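Local coordinates for protein endo-beta-mannanase (Opitutaceae bacterium TAV5, PDB 7BOB) that probably releases mannose units from the ends of beta-1,4-linked mannan chains, as an exo-beta-1,4-mannosidase of glycoside hydrolase family 5, at residues A[50-55]-A[338-343]; A[301-306]-A[351-356]. One frame throughout, in Å; residues are numbered along the deposited sequence.

Contact 1. Residues A[50-55]-A[338-343]; sequences ASLGFN and LGLVDI
Leu-52 and Phe-54, in the turn that leads from the first barrel helix (39-51) to strand 56-62, meet Leu-340 and Val-341 of the long loop between strand 311-316 and helix 352-364. The helix ends in a Schellman motif: Gly-53, with positive phi, sends its N back to Ala-50 O at 3.0 Å, and the chain then turns so that residues on both sides of the glycine point to the loop.

Leu-340 and Phe-54 reach toward each other from opposite directions. Methyl CD2 of Leu-340 arrives in the plane of the ring, at its edge, 3.7 Å from Phe-54 CZ and 3.8 Å from CE2. With CG anti to the backbone N (chi1 169°), the leucine extends from the loop to that edge. One face of the same ring is already occupied, since CB of Leu-52 sits over its centre, 4.2 Å above the plane. Further along its side chain, Leu-52 CD1 reaches Leu-340 CD2 at 4.2 Å and, more loosely, Val-341 CG2 at 4.5 Å. Lys-348 and Cys-318 hold the backbone of Leu-340 by hydrogen bonds.

No hydrogen bond or charge pair spans the two segments, and they bury just 99 Å² together. Methyl against ring edge and methyl against methyl implies cohesion by dispersion and exclusion of water, with shape rather than bond direction setting the fit.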
ATOM      1  N   ALA A  50     -36.447   0.025  32.431  1.00 50.53           N
ATOM      2  CA  ALA A  50     -37.905  -0.017  32.376  1.00 49.42           C
ATOM      3  C   ALA A  50     -38.507   1.314  32.796  1.00 47.74           C
ATOM      4  O   ALA A  50     -39.423   1.819  32.139  1.00 48.22           O
ATOM      5  CB  ALA A  50     -38.431  -1.156  33.244  1.00 47.12           C
ATOM      6  N   SER A  51     -37.962   1.928  33.850  1.00 46.73           N
ATOM      7  CA  SER A  51     -38.493   3.202  34.329  1.00 48.74           C
ATOM      8  C   SER A  51     -38.310   4.346  33.332  1.00 53.36           C
ATOM      9  O   SER A  51     -39.040   5.337  33.414  1.00 53.75           O
ATOM     10  CB  SER A  51     -37.843   3.570  35.664  1.00 52.11           C
ATOM     11  OG  SER A  51     -36.591   4.214  35.471  1.00 61.36           O
ATOM     12  N   LEU A  52     -37.350   4.256  32.409  1.00 54.19           N
ATOM     13  CA  LEU A  52     -37.200   5.286  31.388  1.00 53.24           C
ATOM     14  C   LEU A  52     -38.085   5.046  30.173  1.00 53.86           C
ATOM     15  O   LEU A  52     -38.021   5.825  29.225  1.00 52.77           O
ATOM     16  CB  LEU A  52     -35.742   5.397  30.932  1.00 53.15           C
ATOM     17  CG  LEU A  52     -34.773   5.862  32.016  1.00 53.45           C
ATOM     18  CD1 LEU A  52     -33.348   5.608  31.569  1.00 49.22           C
ATOM     19  CD2 LEU A  52     -35.014   7.329  32.354  1.00 52.47           C
ATOM     20  N   GLY A  53     -38.910   4.000  30.172  1.00 55.51           N
ATOM     21  CA  GLY A  53     -39.773   3.744  29.038  1.00 52.32           C
ATOM     22  C   GLY A  53     -39.208   2.805  28.003  1.00 54.54           C
ATOM     23  O   GLY A  53     -39.857   2.591  26.971  1.00 51.86           O
ATOM     24  N   PHE A  54     -38.037   2.212  28.253  1.00 50.03           N
ATOM     25  CA  PHE A  54     -37.416   1.336  27.273  1.00 49.77           C
ATOM     26  C   PHE A  54     -38.146   0.007  27.220  1.00 47.64           C
ATOM     27  O   PHE A  54     -38.651  -0.484  28.223  1.00 49.25           O
ATOM     28  CB  PHE A  54     -35.939   1.112  27.612  1.00 50.15           C
ATOM     29  CG  PHE A  54     -35.091   2.359  27.502  1.00 49.76           C
ATOM     30  CD1 PHE A  54     -35.532   3.451  26.771  1.00 47.12           C
ATOM     31  CD2 PHE A  54     -33.846   2.432  28.132  1.00 48.81           C
ATOM     32  CE1 PHE A  54     -34.745   4.609  26.658  1.00 48.70           C
ATOM     33  CE2 PHE A  54     -33.059   3.576  28.038  1.00 46.92           C
ATOM     34  CZ  PHE A  54     -33.510   4.672  27.299  1.00 46.06           C
ATOM     35  N   ASN A  55     -38.200  -0.584  26.036  1.00 50.57           N
ATOM     36  CA  ASN A  55     -38.870  -1.864  25.866  1.00 48.78           C
ATOM     37  C   ASN A  55     -37.948  -2.942  25.311  1.00 50.57           C
ATOM     38  O   ASN A  55     -38.418  -4.056  25.044  1.00 49.24           O
ATOM     39  CB  ASN A  55     -40.104  -1.699  24.955  1.00 47.83           C
ATOM     40  CG  ASN A  55     -39.732  -1.222  23.555  1.00 54.51           C
ATOM     41  OD1 ASN A  55     -38.590  -1.414  23.098  1.00 51.43           O
ATOM     42  ND2 ASN A  55     -40.691  -0.605  22.860  1.00 47.28           N
ATOM     43  N   LEU A 338     -19.400   6.328  27.858  1.00 47.05           N
ATOM     44  CA  LEU A 338     -20.435   6.365  26.836  1.00 46.37           C
ATOM     45  C   LEU A 338     -21.839   6.197  27.421  1.00 46.50           C
ATOM     46  O   LEU A 338     -22.805   6.043  26.660  1.00 42.45           O
ATOM     47  CB  LEU A 338     -20.153   5.282  25.798  1.00 43.55           C
ATOM     48  CG  LEU A 338     -18.730   5.409  25.208  1.00 46.12           C
ATOM     49  CD1 LEU A 338     -18.472   4.332  24.180  1.00 44.83           C
ATOM     50  CD2 LEU A 338     -18.531   6.817  24.592  1.00 44.25           C
ATOM     51  N   GLY A 339     -21.967   6.187  28.746  1.00 46.19           N
ATOM     52  CA  GLY A 339     -23.255   5.881  29.352  1.00 47.38           C
ATOM     53  C   GLY A 339     -24.315   6.916  28.998  1.00 50.01           C
ATOM     54  O   GLY A 339     -24.034   8.112  28.866  1.00 48.52           O
ATOM     55  N   LEU A 340     -25.541   6.436  28.800  1.00 48.68           N
ATOM     56  CA  LEU A 340     -26.688   7.326  28.844  1.00 49.10           C
ATOM     57  C   LEU A 340     -26.897   7.861  30.252  1.00 52.73           C
ATOM     58  O   LEU A 340     -27.438   8.963  30.431  1.00 49.18           O
ATOM     59  CB  LEU A 340     -27.939   6.596  28.352  1.00 45.77           C
ATOM     60  CG  LEU A 340     -29.277   7.309  28.594  1.00 48.13           C
ATOM     61  CD1 LEU A 340     -29.504   8.460  27.578  1.00 47.47           C
ATOM     62  CD2 LEU A 340     -30.437   6.317  28.598  1.00 44.57           C
ATOM     63  N   VAL A 341     -26.391   7.135  31.239  1.00 53.07           N
ATOM     64  CA  VAL A 341     -26.716   7.318  32.639  1.00 54.45           C
ATOM     65  C   VAL A 341     -25.424   7.351  33.454  1.00 55.40           C
ATOM     66  O   VAL A 341     -24.489   6.588  33.185  1.00 54.87           O
ATOM     67  CB  VAL A 341     -27.648   6.172  33.081  1.00 57.40           C
ATOM     68  CG1 VAL A 341     -27.551   5.933  34.546  1.00 54.47           C
ATOM     69  CG2 VAL A 341     -29.088   6.446  32.619  1.00 52.73           C
ATOM     70  N   ASP A 342     -25.382   8.202  34.444  1.00 63.46           N
ATOM     71  CA  ASP A 342     -24.237   8.299  35.299  1.00 70.06           C
ATOM     72  C   ASP A 342     -24.283   7.280  36.419  1.00 77.77           C
ATOM     73  O   ASP A 342     -25.162   6.456  36.502  1.00 67.80           O
ATOM     74  CB  ASP A 342     -24.081   9.701  35.874  1.00 72.72           C
ATOM     75  CG  ASP A 342     -25.153  10.065  36.817  1.00 79.13           C
ATOM     76  OD1 ASP A 342     -26.001   9.237  37.090  1.00 79.41           O
ATOM     77  OD2 ASP A 342     -25.173  11.190  37.298  1.00 83.88           O
ATOM     78  N   ILE A 343     -23.344   7.423  37.333  1.00 83.82           N
ATOM     79  CA  ILE A 343     -23.172   6.559  38.476  1.00 84.03           C
ATOM     80  C   ILE A 343     -24.318   6.509  39.435  1.00 82.78           C
ATOM     81  O   ILE A 343     -24.485   5.533  40.112  1.00 85.39           O
ATOM     82  CB  ILE A 343     -21.987   7.019  39.297  1.00 87.43           C
ATOM     83  CG1 ILE A 343     -22.260   8.429  39.814  1.00 96.81           C
ATOM     84  CG2 ILE A 343     -20.719   6.923  38.459  1.00 88.13           C
ATOM     85  CD1 ILE A 343     -22.728   8.475  41.243  1.00 86.21           C
TER

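Contact 2. Residues A[301-306]-A[351-356]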
ATOM      1  N   ALA A 301     -31.413  16.455  16.052  1.00 44.01           N
ATOM      2  CA  ALA A 301     -31.388  16.376  14.601  1.00 43.41           C
ATOM      3  C   ALA A 301     -31.399  14.924  14.108  1.00 47.22           C
ATOM      4  O   ALA A 301     -32.219  14.553  13.261  1.00 49.56           O
ATOM      5  CB  ALA A 301     -30.165  17.124  14.051  1.00 44.02           C
ATOM      6  N   ILE A 302     -30.515  14.077  14.630  1.00 43.77           N
ATOM      7  CA  ILE A 302     -30.312  12.807  13.940  1.00 46.33           C
ATOM      8  C   ILE A 302     -31.444  11.818  14.181  1.00 47.61           C
ATOM      9  O   ILE A 302     -31.757  11.021  13.290  1.00 47.67           O
ATOM     10  CB  ILE A 302     -28.957  12.195  14.320  1.00 46.28           C
ATOM     11  CG1 ILE A 302     -28.903  11.927  15.813  1.00 44.58           C
ATOM     12  CG2 ILE A 302     -27.809  13.105  13.847  1.00 43.98           C
ATOM     13  CD1 ILE A 302     -28.432  10.526  16.125  1.00 49.46           C
ATOM     14  N   LEU A 303     -32.086  11.845  15.366  1.00 45.59           N
ATOM     15  CA  LEU A 303     -33.124  10.851  15.643  1.00 45.79           C
ATOM     16  C   LEU A 303     -34.352  11.038  14.758  1.00 49.98           C
ATOM     17  O   LEU A 303     -34.793  10.053  14.139  1.00 47.88           O
ATOM     18  CB  LEU A 303     -33.478  10.860  17.132  1.00 48.02           C
ATOM     19  CG  LEU A 303     -32.328  10.368  18.016  1.00 48.25           C
ATOM     20  CD1 LEU A 303     -32.709  10.488  19.498  1.00 47.05           C
ATOM     21  CD2 LEU A 303     -31.953   8.921  17.649  1.00 43.86           C
ATOM     22  N   PRO A 304     -34.957  12.236  14.641  1.00 50.86           N
ATOM     23  CA  PRO A 304     -36.069  12.366  13.675  1.00 51.55           C
ATOM     24  C   PRO A 304     -35.632  12.080  12.239  1.00 50.53           C
ATOM     25  O   PRO A 304     -36.376  11.433  11.488  1.00 51.03           O
ATOM     26  CB  PRO A 304     -36.547  13.819  13.864  1.00 52.16           C
ATOM     27  CG  PRO A 304     -36.019  14.244  15.208  1.00 53.95           C
ATOM     28  CD  PRO A 304     -34.716  13.492  15.381  1.00 47.99           C
ATOM     29  N   ALA A 305     -34.429  12.510  11.843  1.00 46.70           N
ATOM     30  CA  ALA A 305     -33.955  12.183  10.501  1.00 45.86           C
ATOM     31  C   ALA A 305     -33.800  10.673  10.315  1.00 49.78           C
ATOM     32  O   ALA A 305     -34.195  10.119   9.281  1.00 48.08           O
ATOM     33  CB  ALA A 305     -32.640  12.911  10.214  1.00 50.52           C
ATOM     34  N   CYS A 306     -33.245   9.977  11.311  1.00 48.30           N
ATOM     35  CA  CYS A 306     -33.201   8.522  11.209  1.00 46.48           C
ATOM     36  C   CYS A 306     -34.590   7.928  11.101  1.00 48.13           C
ATOM     37  O   CYS A 306     -34.799   6.966  10.352  1.00 48.14           O
ATOM     38  CB  CYS A 306     -32.443   7.920  12.384  1.00 48.39           C
ATOM     39  SG  CYS A 306     -30.681   8.196  12.123  1.00 50.26           S
ATOM     40  N   LEU A 351     -28.362  14.366  27.275  1.00 47.45           N
ATOM     41  CA  LEU A 351     -28.866  13.190  26.574  1.00 48.74           C
ATOM     42  C   LEU A 351     -30.351  12.908  26.821  1.00 51.34           C
ATOM     43  O   LEU A 351     -30.894  11.963  26.225  1.00 48.29           O
ATOM     44  CB  LEU A 351     -28.022  11.961  26.957  1.00 49.91           C
ATOM     45  CG  LEU A 351     -26.479  12.103  26.868  1.00 44.64           C
ATOM     46  CD1 LEU A 351     -25.773  10.785  27.164  1.00 49.35           C
ATOM     47  CD2 LEU A 351     -26.022  12.666  25.519  1.00 46.10           C
ATOM     48  N   GLU A 352     -31.025  13.712  27.660  1.00 51.45           N
ATOM     49  CA  GLU A 352     -32.428  13.459  28.021  1.00 54.77           C
ATOM     50  C   GLU A 352     -33.325  13.328  26.800  1.00 50.01           C
ATOM     51  O   GLU A 352     -34.352  12.644  26.858  1.00 48.65           O
ATOM     52  CB  GLU A 352     -32.985  14.575  28.926  1.00 53.90           C
ATOM     53  CG  GLU A 352     -31.984  15.153  29.944  1.00 60.39           C
ATOM     54  CD  GLU A 352     -30.966  16.115  29.289  1.00 66.70           C
ATOM     55  OE1 GLU A 352     -31.286  16.703  28.222  1.00 69.99           O
ATOM     56  OE2 GLU A 352     -29.841  16.266  29.820  1.00 64.08           O
ATOM     57  N   TYR A 353     -32.944  13.942  25.677  1.00 46.23           N
ATOM     58  CA  TYR A 353     -33.833  13.914  24.522  1.00 47.72           C
ATOM     59  C   TYR A 353     -34.074  12.501  24.014  1.00 46.80           C
ATOM     60  O   TYR A 353     -35.164  12.216  23.507  1.00 46.72           O
ATOM     61  CB  TYR A 353     -33.289  14.761  23.375  1.00 47.90           C
ATOM     62  CG  TYR A 353     -34.203  14.675  22.188  1.00 48.09           C
ATOM     63  CD1 TYR A 353     -35.492  15.228  22.246  1.00 51.53           C
ATOM     64  CD2 TYR A 353     -33.816  14.013  21.033  1.00 45.55           C
ATOM     65  CE1 TYR A 353     -36.357  15.150  21.171  1.00 49.34           C
ATOM     66  CE2 TYR A 353     -34.671  13.929  19.941  1.00 49.15           C
ATOM     67  CZ  TYR A 353     -35.950  14.500  20.021  1.00 52.48           C
ATOM     68  OH  TYR A 353     -36.818  14.425  18.950  1.00 50.77           O
ATOM     69  N   PHE A 354     -33.068  11.614  24.082  1.00 45.97           N
ATOM     70  CA  PHE A 354     -33.334  10.231  23.689  1.00 45.07           C
ATOM     71  C   PHE A 354     -34.508   9.653  24.480  1.00 45.87           C
ATOM     72  O   PHE A 354     -35.346   8.934  23.926  1.00 47.48           O
ATOM     73  CB  PHE A 354     -32.100   9.348  23.875  1.00 44.76           C
ATOM     74  CG  PHE A 354     -32.341   7.910  23.495  1.00 42.88           C
ATOM     75  CD1 PHE A 354     -32.992   7.602  22.305  1.00 43.15           C
ATOM     76  CD2 PHE A 354     -31.959   6.875  24.339  1.00 43.59           C
ATOM     77  CE1 PHE A 354     -33.234   6.292  21.944  1.00 46.86           C
ATOM     78  CE2 PHE A 354     -32.202   5.548  23.987  1.00 43.13           C
ATOM     79  CZ  PHE A 354     -32.833   5.248  22.793  1.00 43.05           C
ATOM     80  N   VAL A 355     -34.589   9.961  25.777  1.00 44.68           N
ATOM     81  CA  VAL A 355     -35.700   9.455  26.578  1.00 49.86           C
ATOM     82  C   VAL A 355     -37.015  10.011  26.053  1.00 50.87           C
ATOM     83  O   VAL A 355     -37.991   9.275  25.873  1.00 48.67           O
ATOM     84  CB  VAL A 355     -35.500   9.787  28.067  1.00 52.51           C
ATOM     85  CG1 VAL A 355     -36.723   9.330  28.889  1.00 51.70           C
ATOM     86  CG2 VAL A 355     -34.226   9.130  28.594  1.00 47.33           C
ATOM     87  N   GLU A 356     -37.040  11.318  25.761  1.00 50.37           N
ATOM     88  CA  GLU A 356     -38.264  11.948  25.271  1.00 50.95           C
ATOM     89  C   GLU A 356     -38.625  11.392  23.900  1.00 55.15           C
ATOM     90  O   GLU A 356     -39.794  11.074  23.633  1.00 52.95           O
ATOM     91  CB  GLU A 356     -38.090  13.475  25.240  1.00 47.39           C
ATOM     92  CG  GLU A 356     -39.257  14.271  24.633  1.00 56.65           C
ATOM     93  CD  GLU A 356     -38.853  15.677  24.171  1.00 62.71           C
ATOM     94  OE1 GLU A 356     -37.890  16.245  24.747  1.00 63.95           O
ATOM     95  OE2 GLU A 356     -39.480  16.211  23.214  1.00 70.12           O
TER
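The apolar contact centres on Leu-303, whose CD1 enters between two aromatic side chains of the facing helix. It lies 4.0 Å from Tyr-353 CE2 and, at the same 4.0 Å, from Phe-354 CD1, approaching each ring obliquely. Tyr-353 and Phe-354 are consecutive, and both have CG anti to the backbone N (chi1 178° and 179°); the helical turn from one residue to the next makes their rings diverge, leaving a fork for the leucine methyl. The side chains of Leu-303 and Tyr-353 run alongside each other, pointing opposite ways. The Phe-354 ring goes on inward to strand 311-316 and meets Phe-282 edge-to-face, while Tyr-353 lies along helix 292-309, against Leu-299 and Arg-300.

A second meeting involves a polar atom without a bond across the segments: Tyr-353 OH comes up to the ring of Pro-304, 3.8 Å from CG. Charge plays a small part at the margin, where Glu-356 and Arg-300 form a long, weak ion pair.

Backbone bonds shape both partners. The proline lacks an N-H, so helix 292-309 kinks where N of 304 makes no bond to the preceding turn; past the proline, Ala-305 N bonds weakly to Ala-301 O, and Cys-306 N reaches Ile-302 O at 2.7 Å. Helix 352-364 is just starting, with Phe-354 N bonded to Leu-351 O at 3.1 Å and the carboxylate of Glu-352 turned back to the N of Gly-350.

The axes of the short helical segments approach to 11.0 Å, with N-to-C directions only 29° from parallel. Such near-parallel neighbours, packed over strands 277-282 and 311-316, are typical of the outer helix layer of a (beta/alpha)8 barrel, here between its last two main helices.

Both contacts belong to the (beta/alpha)8 barrel, with centres about 14 Å apart on the same side of the chain's centre. Their segments alternate along the chain: 50-55, then 301-306, 338-343 and 351-356. Helix 352-364 lies between helices 39-51 and 292-309, and the two contacts meet at it: Phe-54 CZ is 3.7 Å from Phe-354 CE2, with ring planes at about 40°, and Leu-340 CD1 lies 3.9 Å from Leu-351 CB. The loop of contact 1 leads within a few residues into the helix of contact 2. Apolar packing is thus continuous from the first helix to the last two, where the start and end of the barrel come together and the ring closes.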